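Local coordinates for protein phosphinothricin N-acetyltransferase (Brucella ovis, PDB 5DWM) that probably transfers the acetyl group of acetyl-CoA to the amine of an acceptor such as phosphinothricin, at residues 26-37 against 93-101; 106-114 against 140-148. All coordinates share one frame; numbering follows the deposited sequence. Where two conformers were deposited one is given.

Strand 89-96 and helix 105-119, with the turn between them, form the acetyl-CoA-binding element of the GNAT fold, and each contact uses one half of it: contact 1 the strand, contact 2 the helix. Contact 1 lays helix 20-33 against strand 89-96 and the turn after it; contact 2 sets helix 105-119 beside the end of helix 136-144. Their centres are about 17 Å apart, yet they touch: Ile94 CD1 lies 3.7 Å from Leu110 CB, and Ile96 CD1 lies 3.8 Å from Gly106 N. Ile94 and Ile96 of contact 1 and Gly106 and Lys107 of contact 2 all belong to the acetyl-CoA site, although no cofactor is bound to this chain in the model.

Contact 1: residues 26-37 against 93-101; sequences IYTQAVLTGTGS and SIYIAPDAK
Tyr95 reaches from strand 89-96 across the flank of helix 20-33. Its CB packs 4.1 Å from Ile26 CG2; CD1 and CE1 then pass Ala30 CB, CD1 at 3.6 Å. The ring presents a face to the edge of Tyr27, whose CD1 sits over its centre and whose CE1 comes 3.6 Å from Tyr95 CZ, a T-shaped stack with planes at 77°. At the tip, Tyr95 OH meets Ser37 CB at 3.6 Å. Tyr27 gets there with CG anti to its backbone N (chi1 -170°), while its OH receives a 2.8 Å hydrogen bond from Ser37 OG and is also hydrogen-bonded to Glu39 OE1, which holds the ring's far end. Beyond the strand, Ile26 CG1 rests on Ala97 CB, and Gln29 CB meets Pro98 CG at 3.8 Å. No direct hydrogen bond joins the segments; one water donates to both Ile26 O and Ile96 O, 2.9 Å from each. Ile94 and Ile96, acetyl-CoA-site residues, pack on helix 105-119, which leaves the strand between two helices. The axes of helix 26-33 and strand 93-96 are nearly perpendicular (92°), and the union is chiefly apolar, the water bridging two carbonyls that could not bond to each other.

Contact 2: residues 106-114 against 140-148; sequences GKLLLRELI and KLHESLGFT
Leu110 has CG anti to its backbone N (chi1 -177°), and Leu141 carries its branch the same way (chi1 161°), which sends each branch into the gap between the helices, Leu110 CD2 ending 4.0 Å from Leu141 CG. The same CD2 also lies over one face of the His142 imidazole, a CH-pi contact 4.0 Å from the ring centroid, and touches Phe147 CE1. Leu145 slides past Leu110 in the opposite direction, its CD1 3.6 Å from Leu110 CG, while its other methyl, CD2, approaches Arg111 NH2 obliquely to the guanidinium at 3.3 Å. At the start of the helix, Leu141 CD1 lies 3.6 Å from Gly106 C, where Gly106 has no side chain to keep it away. At the other end Ile114 CD1 meets Phe147 CE1 at 4.1 Å. Phe147 CZ stands at the edge of the His142 ring, and His142 CD2 lies over the centre of the Phe147 face.

A Schellman motif closes the second helix: Phe147 N bonds to His142 O and Gly146 N to Glu143 O, with Gly146 at positive phi. This turn directs the chain so that the Phe147 ring reaches Leu110 and Ile114. Ser144 OG adds a 2.9 Å bond to Leu141 O.

Helix 105-119, the crossover between parallel strands 89-96 and 124-129, carries Gly106 and Lys107 of the acetyl-CoA site; its segment 106-114 crosses segment 140-144 at -49°. Leu110 and Leu141 both touch Ile94 of strand 89-96. Asp92 OD2 of that strand is hydrogen-bonded to His142 NE2, and Ser138 O to ND1. Ile114 and Phe147 rest together on Leu125 of strand 124-129 and Leu171 of strand 162-172.

Contact 1: residues 26-37 against 93-101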
# COMPACT_ATOMS: atom_id res chain seq x y z
N ILE A 26 5.14 -9.23 22.08
CA ILE A 26 3.75 -9.02 21.67
C ILE A 26 3.59 -9.30 20.19
O ILE A 26 2.67 -10.02 19.76
CB ILE A 26 3.30 -7.59 22.03
CG1 ILE A 26 3.24 -7.43 23.55
CG2 ILE A 26 1.95 -7.26 21.39
CD1 ILE A 26 2.97 -6.01 24.01
N TYR A 27 4.47 -8.73 19.37
CA TYR A 27 4.36 -8.93 17.93
C TYR A 27 4.61 -10.39 17.55
O TYR A 27 3.96 -10.91 16.63
CB TYR A 27 5.30 -7.98 17.18
CG TYR A 27 5.07 -7.97 15.68
CD1 TYR A 27 3.82 -7.63 15.16
CD2 TYR A 27 6.08 -8.32 14.80
CE1 TYR A 27 3.59 -7.65 13.79
CE2 TYR A 27 5.86 -8.35 13.42
CZ TYR A 27 4.61 -8.01 12.94
OH TYR A 27 4.36 -8.01 11.59
N THR A 28 5.52 -11.07 18.25
CA THR A 28 5.77 -12.48 17.98
C THR A 28 4.49 -13.30 18.11
O THR A 28 4.18 -14.12 17.24
CB THR A 28 6.86 -13.01 18.93
OG1 THR A 28 8.12 -12.43 18.57
CG2 THR A 28 6.95 -14.54 18.88
N GLN A 29 3.73 -13.08 19.18
CA GLN A 29 2.47 -13.80 19.35
C GLN A 29 1.47 -13.46 18.24
O GLN A 29 0.77 -14.34 17.74
CB GLN A 29 1.87 -13.53 20.73
CG GLN A 29 2.65 -14.17 21.86
CD GLN A 29 3.01 -15.61 21.55
OE1 GLN A 29 2.14 -16.43 21.28
NE2 GLN A 29 4.31 -15.91 21.56
N ALA A 30 1.40 -12.18 17.86
CA ALA A 30 0.54 -11.78 16.75
C ALA A 30 0.91 -12.50 15.46
O ALA A 30 0.04 -12.98 14.73
CB ALA A 30 0.62 -10.27 16.55
N VAL A 31 2.21 -12.60 15.18
CA VAL A 31 2.66 -13.25 13.95
C VAL A 31 2.33 -14.74 13.98
O VAL A 31 1.85 -15.31 12.99
CB VAL A 31 4.16 -12.99 13.73
CG1 VAL A 31 4.72 -13.90 12.65
CG2 VAL A 31 4.41 -11.53 13.40
N LEU A 32 2.58 -15.39 15.12
CA LEU A 32 2.45 -16.84 15.20
C LEU A 32 1.00 -17.29 15.28
O LEU A 32 0.63 -18.31 14.68
CB LEU A 32 3.23 -17.37 16.40
CG LEU A 32 4.75 -17.28 16.31
CD1 LEU A 32 5.42 -17.75 17.59
CD2 LEU A 32 5.25 -18.07 15.11
N THR A 33 0.16 -16.56 16.01
CA THR A 33 -1.20 -17.00 16.30
C THR A 33 -2.29 -16.19 15.60
O THR A 33 -3.46 -16.55 15.73
CB THR A 33 -1.48 -16.95 17.81
OG1 THR A 33 -1.60 -15.58 18.23
CG2 THR A 33 -0.36 -17.61 18.59
N GLY A 34 -1.95 -15.11 14.89
CA GLY A 34 -2.95 -14.22 14.36
C GLY A 34 -2.75 -13.98 12.87
O GLY A 34 -1.76 -14.41 12.28
N THR A 35 -3.73 -13.30 12.28
CA THR A 35 -3.70 -13.02 10.85
C THR A 35 -3.81 -11.53 10.54
O THR A 35 -3.99 -11.16 9.37
CB THR A 35 -4.76 -13.83 10.10
OG1 THR A 35 -6.02 -13.74 10.79
CG2 THR A 35 -4.34 -15.28 9.99
N GLY A 36 -3.70 -10.66 11.56
CA GLY A 36 -3.57 -9.25 11.28
C GLY A 36 -2.23 -8.92 10.65
O GLY A 36 -2.13 -8.06 9.77
N SER A 37 -1.18 -9.61 11.09
CA SER A 37 0.13 -9.50 10.47
C SER A 37 0.23 -10.46 9.30
O SER A 37 -0.16 -11.63 9.41
CB SER A 37 1.22 -9.85 11.48
OG SER A 37 2.48 -9.90 10.85
N SER A 93 -0.89 1.39 13.06
CA SER A 93 -0.59 0.00 13.39
C SER A 93 -0.73 -0.17 14.89
O SER A 93 -0.18 0.63 15.65
CB SER A 93 0.85 -0.34 12.99
OG SER A 93 1.00 -0.28 11.58
N ILE A 94 -1.46 -1.20 15.32
CA ILE A 94 -1.76 -1.40 16.74
C ILE A 94 -1.69 -2.89 17.02
O ILE A 94 -2.31 -3.69 16.31
CB ILE A 94 -3.17 -0.91 17.12
CG1 ILE A 94 -3.44 0.52 16.65
CG2 ILE A 94 -3.37 -1.01 18.63
CD1 ILE A 94 -4.87 0.96 16.87
N TYR A 95 -0.97 -3.26 18.09
CA TYR A 95 -0.91 -4.65 18.54
C TYR A 95 -1.02 -4.70 20.05
O TYR A 95 -0.41 -3.89 20.76
CB TYR A 95 0.39 -5.33 18.10
CG TYR A 95 0.37 -5.66 16.63
CD1 TYR A 95 -0.25 -6.82 16.17
CD2 TYR A 95 0.94 -4.82 15.69
CE1 TYR A 95 -0.28 -7.13 14.83
CE2 TYR A 95 0.91 -5.12 14.33
CZ TYR A 95 0.30 -6.28 13.91
OH TYR A 95 0.27 -6.60 12.57
N ILE A 96 -1.78 -5.67 20.55
CA ILE A 96 -2.07 -5.82 21.97
C ILE A 96 -1.57 -7.18 22.43
O ILE A 96 -1.66 -8.17 21.70
CB ILE A 96 -3.59 -5.67 22.23
CG1 ILE A 96 -4.12 -4.35 21.63
CG2 ILE A 96 -3.89 -5.73 23.71
CD1 ILE A 96 -3.57 -3.09 22.27
N ALA A 97 -1.03 -7.22 23.65
CA ALA A 97 -0.63 -8.50 24.25
C ALA A 97 -1.84 -9.42 24.36
O ALA A 97 -2.95 -8.97 24.66
CB ALA A 97 -0.03 -8.27 25.64
N PRO A 98 -1.67 -10.73 24.13
CA PRO A 98 -2.83 -11.63 24.17
C PRO A 98 -3.60 -11.59 25.48
O PRO A 98 -4.83 -11.61 25.47
CB PRO A 98 -2.20 -13.02 23.93
CG PRO A 98 -0.97 -12.73 23.16
CD PRO A 98 -0.44 -11.43 23.72
N ASP A 99 -2.91 -11.50 26.60
CA ASP A 99 -3.60 -11.49 27.88
C ASP A 99 -4.18 -10.13 28.25
O ASP A 99 -4.78 -10.00 29.32
CB ASP A 99 -2.70 -12.03 28.99
CG ASP A 99 -1.40 -11.26 29.10
OD1 ASP A 99 -0.95 -10.67 28.10
OD2 ASP A 99 -0.81 -11.27 30.21
N ALA A 100 -4.03 -9.13 27.38
CA ALA A 100 -4.58 -7.80 27.63
C ALA A 100 -5.72 -7.46 26.69
O ALA A 100 -6.20 -6.32 26.70
CB ALA A 100 -3.48 -6.74 27.54
N LYS A 101 -6.18 -8.41 25.87
CA LYS A 101 -7.22 -8.11 24.91
C LYS A 101 -8.58 -8.01 25.59
O LYS A 101 -8.83 -8.62 26.64
CB LYS A 101 -7.22 -9.14 23.78
CG LYS A 101 -6.02 -8.97 22.85
CD LYS A 101 -5.89 -10.08 21.83
CE LYS A 101 -4.68 -9.84 20.92
NZ LYS A 101 -4.49 -10.95 19.95
O HOH W 1 -0.15 -10.19 20.33

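Contact 2: residues 106-114 against 140-148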
# COMPACT_ATOMS: atom_id res chain seq x y z
N GLY A 106 -6.64 -1.02 23.13
CA GLY A 106 -6.55 -0.54 21.76
C GLY A 106 -7.17 0.84 21.60
O GLY A 106 -6.61 1.70 20.92
N LYS A 107 -8.31 1.07 22.25
CA LYS A 107 -8.96 2.38 22.13
C LYS A 107 -8.11 3.47 22.77
O LYS A 107 -8.00 4.57 22.22
CB LYS A 107 -10.35 2.33 22.75
CG LYS A 107 -11.35 1.52 21.96
CD LYS A 107 -12.70 1.46 22.64
CE LYS A 107 -12.71 0.45 23.78
NZ LYS A 107 -14.08 0.29 24.37
N LEU A 108 -7.52 3.20 23.94
CA LEU A 108 -6.66 4.20 24.57
C LEU A 108 -5.49 4.55 23.67
O LEU A 108 -5.15 5.73 23.51
CB LEU A 108 -6.13 3.70 25.91
CG LEU A 108 -7.11 3.57 27.07
CD1 LEU A 108 -6.36 2.99 28.27
CD2 LEU A 108 -7.73 4.93 27.39
N LEU A 109 -4.87 3.53 23.06
CA LEU A 109 -3.72 3.76 22.19
C LEU A 109 -4.12 4.53 20.95
O LEU A 109 -3.44 5.49 20.57
CB LEU A 109 -3.10 2.41 21.79
CG LEU A 109 -2.16 1.80 22.82
CD1 LEU A 109 -1.86 0.34 22.49
CD2 LEU A 109 -0.88 2.59 22.91
N LEU A 110 -5.21 4.12 20.30
CA LEU A 110 -5.58 4.73 19.02
C LEU A 110 -6.07 6.16 19.23
O LEU A 110 -5.76 7.04 18.42
CB LEU A 110 -6.62 3.87 18.30
CG LEU A 110 -7.08 4.31 16.91
CD1 LEU A 110 -5.89 4.55 15.97
CD2 LEU A 110 -8.02 3.26 16.32
N ARG A 111 -6.81 6.41 20.32
CA ARG A 111 -7.21 7.79 20.60
C ARG A 111 -6.00 8.70 20.71
O ARG A 111 -5.98 9.80 20.13
CB ARG A 111 -8.06 7.85 21.87
CG ARG A 111 -8.41 9.26 22.27
CD ARG A 111 -9.58 9.31 23.23
NE ARG A 111 -10.80 8.81 22.61
CZ ARG A 111 -11.45 7.72 23.02
NH1 ARG A 111 -11.00 7.03 24.06
NH2 ARG A 111 -12.56 7.33 22.39
N GLU A 112 -4.96 8.26 21.42
CA GLU A 112 -3.78 9.11 21.58
C GLU A 112 -2.99 9.21 20.28
O GLU A 112 -2.46 10.27 19.94
CB GLU A 112 -2.92 8.63 22.74
CG GLU A 112 -1.70 9.50 23.05
CD GLU A 112 -2.05 10.93 23.42
OE1 GLU A 112 -1.19 11.83 23.26
OE2 GLU A 112 -3.19 11.17 23.88
N LEU A 113 -2.92 8.11 19.51
CA LEU A 113 -2.24 8.15 18.22
C LEU A 113 -2.93 9.14 17.28
O LEU A 113 -2.25 9.92 16.59
CB LEU A 113 -2.20 6.76 17.60
CG LEU A 113 -1.29 6.63 16.39
CD1 LEU A 113 0.17 6.65 16.80
CD2 LEU A 113 -1.59 5.36 15.61
N ILE A 114 -4.27 9.12 17.24
CA ILE A 114 -5.02 10.09 16.45
C ILE A 114 -4.65 11.51 16.85
O ILE A 114 -4.44 12.38 16.00
CB ILE A 114 -6.54 9.83 16.57
CG1 ILE A 114 -6.93 8.51 15.90
CG2 ILE A 114 -7.34 11.00 16.01
CD1 ILE A 114 -8.35 8.07 16.24
N LYS A 140 -13.81 -3.38 14.61
CA LYS A 140 -14.68 -2.71 15.59
C LYS A 140 -13.94 -1.59 16.32
O LYS A 140 -14.53 -0.53 16.59
CB LYS A 140 -15.25 -3.74 16.55
N LEU A 141 -12.66 -1.80 16.64
CA LEU A 141 -11.88 -0.74 17.28
C LEU A 141 -11.85 0.51 16.41
O LEU A 141 -12.04 1.63 16.90
CB LEU A 141 -10.46 -1.23 17.56
CG LEU A 141 -9.38 -0.16 17.82
CD1 LEU A 141 -9.66 0.65 19.06
CD2 LEU A 141 -7.98 -0.78 17.89
N HIS A 142 -11.60 0.33 15.11
CA HIS A 142 -11.51 1.49 14.24
C HIS A 142 -12.88 2.11 14.00
O HIS A 142 -13.01 3.34 13.98
CB HIS A 142 -10.81 1.10 12.93
CG HIS A 142 -9.33 0.91 13.09
ND1 HIS A 142 -8.76 -0.28 13.49
CD2 HIS A 142 -8.30 1.78 12.94
CE1 HIS A 142 -7.45 -0.15 13.56
NE2 HIS A 142 -7.14 1.09 13.23
N GLU A 143 -13.92 1.29 13.85
CA GLU A 143 -15.28 1.83 13.75
C GLU A 143 -15.63 2.68 14.96
O GLU A 143 -16.21 3.76 14.82
CB GLU A 143 -16.29 0.69 13.60
CG GLU A 143 -16.25 -0.01 12.26
CD GLU A 143 -17.21 -1.17 12.18
OE1 GLU A 143 -17.73 -1.59 13.24
OE2 GLU A 143 -17.44 -1.68 11.05
N SER A 144 -15.26 2.22 16.16
CA SER A 144 -15.65 2.94 17.37
C SER A 144 -14.96 4.29 17.48
O SER A 144 -15.48 5.18 18.16
CB SER A 144 -15.36 2.09 18.61
OG SER A 144 -13.99 2.15 18.95
N LEU A 145 -13.82 4.48 16.81
CA LEU A 145 -13.12 5.76 16.83
C LEU A 145 -13.38 6.59 15.57
O LEU A 145 -12.63 7.54 15.31
CB LEU A 145 -11.63 5.55 17.07
CG LEU A 145 -11.38 5.43 18.58
CD1 LEU A 145 -9.97 5.00 18.87
CD2 LEU A 145 -11.68 6.75 19.26
N GLY A 146 -14.41 6.25 14.80
CA GLY A 146 -14.87 7.09 13.72
C GLY A 146 -14.31 6.79 12.35
O GLY A 146 -14.62 7.52 11.40
N PHE A 147 -13.50 5.74 12.21
CA PHE A 147 -13.03 5.37 10.89
C PHE A 147 -14.21 4.87 10.06
O PHE A 147 -15.14 4.25 10.58
CB PHE A 147 -12.00 4.25 10.99
CG PHE A 147 -10.63 4.68 11.43
CD1 PHE A 147 -10.38 5.06 12.75
CD2 PHE A 147 -9.56 4.63 10.55
CE1 PHE A 147 -9.12 5.43 13.15
CE2 PHE A 147 -8.29 4.99 10.95
CZ PHE A 147 -8.06 5.38 12.25
N THR A 148 -14.15 5.13 8.76
CA THR A 148 -15.16 4.64 7.84
C THR A 148 -14.55 3.63 6.88
O THR A 148 -13.36 3.70 6.55
CB THR A 148 -15.80 5.79 7.05
OG1 THR A 148 -14.80 6.46 6.28
CG2 THR A 148 -16.44 6.79 7.99